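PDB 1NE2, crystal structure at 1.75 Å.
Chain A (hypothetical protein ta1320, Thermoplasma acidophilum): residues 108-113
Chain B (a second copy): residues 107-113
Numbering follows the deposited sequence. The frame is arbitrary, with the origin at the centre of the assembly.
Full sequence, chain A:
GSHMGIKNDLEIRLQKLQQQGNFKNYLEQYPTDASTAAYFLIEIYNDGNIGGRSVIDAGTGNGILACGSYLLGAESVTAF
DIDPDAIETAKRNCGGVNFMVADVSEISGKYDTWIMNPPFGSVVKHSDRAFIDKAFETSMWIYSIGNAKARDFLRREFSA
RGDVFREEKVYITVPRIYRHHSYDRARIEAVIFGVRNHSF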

# COMPACT_ATOMS: atom_id res chain seq x y z
N SER A 108 -4.84 9.97 -3.29
CA SER A 108 -5.27 10.31 -1.94
C SER A 108 -4.80 9.35 -0.87
O SER A 108 -5.05 9.56 0.31
CB SER A 108 -6.80 10.44 -1.89
OG SER A 108 -7.44 9.27 -2.38
N GLY A 109 -4.10 8.28 -1.26
CA GLY A 109 -3.64 7.32 -0.27
C GLY A 109 -2.39 7.73 0.48
O GLY A 109 -1.72 8.69 0.10
N LYS A 110 -2.09 7.03 1.58
CA LYS A 110 -0.91 7.31 2.39
C LYS A 110 0.16 6.26 2.11
O LYS A 110 -0.14 5.07 1.95
CB LYS A 110 -1.27 7.29 3.88
CG LYS A 110 -2.15 8.46 4.33
CD LYS A 110 -1.42 9.79 4.21
CE LYS A 110 -2.24 10.94 4.80
NZ LYS A 110 -3.48 11.24 4.03
N TYR A 111 1.41 6.71 2.04
CA TYR A 111 2.56 5.86 1.75
C TYR A 111 3.77 6.30 2.58
O TYR A 111 3.86 7.44 3.00
CB TYR A 111 2.94 6.00 0.26
CG TYR A 111 1.81 5.63 -0.67
CD1 TYR A 111 1.64 4.32 -1.10
CD2 TYR A 111 0.87 6.59 -1.06
CE1 TYR A 111 0.55 3.96 -1.88
CE2 TYR A 111 -0.24 6.24 -1.84
CZ TYR A 111 -0.39 4.91 -2.24
OH TYR A 111 -1.48 4.54 -2.97
N ASP A 112 4.70 5.38 2.79
CA ASP A 112 5.91 5.73 3.54
C ASP A 112 6.74 6.71 2.72
O ASP A 112 7.18 7.75 3.22
CB ASP A 112 6.80 4.51 3.77
CG ASP A 112 6.25 3.56 4.79
OD1 ASP A 112 6.14 3.95 5.97
OD2 ASP A 112 5.95 2.41 4.41
N THR A 113 6.92 6.38 1.45
CA THR A 113 7.82 7.13 0.58
C THR A 113 7.27 7.57 -0.77
O THR A 113 6.67 6.77 -1.49
CB THR A 113 9.07 6.27 0.34
OG1 THR A 113 9.60 5.88 1.61
CG2 THR A 113 10.14 7.01 -0.46
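Chain B 107-113: ISGKYDT

The two copies meet through the same short segment, each largely extended through residues 110 and 111 and turning a corner at residue 112, where phi/psi falls to -67/-47 in Asp A112 and -61/-50 in Asp B112. Chain B runs nearly antiparallel to chain A, with end-to-end directions 156° apart. The register is reciprocal: the CA of Lys A110 lies 5.7 Å from the CA of Asp B112, and the CA of Asp A112 lies 5.6 Å from the CA of Lys B110. No direct backbone-to-backbone hydrogen bond joins the stretches. At the centre, the carbonyls Lys A110 O and Lys B110 O approach to 3.9 Å, and a water donates to both, at 2.7 Å from each, relieving two acceptors that cannot bond to one another.

Aspartate side chains make the direct links. Lys B110 N donates to Asp A112 OD2 at 2.9 Å, and Lys A110 N donates to Asp B112 OD2 at the same distance. Each carboxylate also lies against the glycine that precedes the partner lysine, with Asp A112 OD2 3.2 Å from Gly B109 CA and Asp B112 OD2 3.3 Å from Gly A109 CA. The lysines differ in conformation: chi1 is m in Lys A110 but t in Lys B110, whose CE lies 4.1 Å from Lys A110 CB. Both tyrosines direct their CA-to-CB bonds away from the partner stretch.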

# COMPACT_ATOMS: atom_id res chain seq x y z
N ILE B 107 5.76 -7.42 8.53
CA ILE B 107 5.12 -6.23 7.97
C ILE B 107 5.77 -4.95 8.50
O ILE B 107 5.93 -4.77 9.71
CB ILE B 107 3.61 -6.23 8.26
CG1 ILE B 107 2.96 -7.49 7.66
CG2 ILE B 107 2.96 -4.97 7.71
CD1 ILE B 107 3.18 -7.66 6.15
N SER B 108 6.15 -4.05 7.59
CA SER B 108 6.82 -2.82 8.00
C SER B 108 6.45 -1.55 7.25
O SER B 108 7.05 -0.50 7.46
CB SER B 108 8.34 -3.03 7.92
OG SER B 108 8.71 -3.58 6.66
N GLY B 109 5.47 -1.63 6.36
CA GLY B 109 5.07 -0.44 5.62
C GLY B 109 3.91 0.28 6.28
O GLY B 109 3.35 -0.20 7.27
N LYS B 110 3.55 1.45 5.74
CA LYS B 110 2.44 2.26 6.25
C LYS B 110 1.27 2.19 5.27
O LYS B 110 1.46 2.25 4.05
CB LYS B 110 2.89 3.71 6.42
CG LYS B 110 1.78 4.68 6.78
CD LYS B 110 2.30 6.11 6.87
CE LYS B 110 1.19 7.11 7.18
NZ LYS B 110 0.53 6.87 8.49
N TYR B 111 0.06 2.08 5.82
CA TYR B 111 -1.17 1.99 5.02
C TYR B 111 -2.30 2.76 5.72
O TYR B 111 -2.34 2.83 6.94
CB TYR B 111 -1.59 0.52 4.88
CG TYR B 111 -0.52 -0.34 4.28
CD1 TYR B 111 -0.38 -0.45 2.90
CD2 TYR B 111 0.43 -0.99 5.09
CE1 TYR B 111 0.66 -1.17 2.33
CE2 TYR B 111 1.49 -1.71 4.53
CZ TYR B 111 1.59 -1.79 3.14
OH TYR B 111 2.63 -2.47 2.53
N ASP B 112 -3.23 3.32 4.94
CA ASP B 112 -4.36 4.04 5.53
C ASP B 112 -5.22 3.16 6.41
O ASP B 112 -5.56 3.50 7.55
CB ASP B 112 -5.28 4.59 4.43
CG ASP B 112 -4.71 5.77 3.70
OD1 ASP B 112 -4.51 6.82 4.34
OD2 ASP B 112 -4.48 5.65 2.48
N THR B 113 -5.59 2.01 5.85
CA THR B 113 -6.51 1.08 6.48
C THR B 113 -6.00 -0.34 6.63
O THR B 113 -5.45 -0.92 5.70
CB THR B 113 -7.80 1.05 5.64
OG1 THR B 113 -8.27 2.40 5.45
CG2 THR B 113 -8.88 0.22 6.33
O HOH W 1 -5.38 8.76 2.79
O HOH W 2 0.61 2.52 1.52
O HOH W 3 6.61 2.20 7.84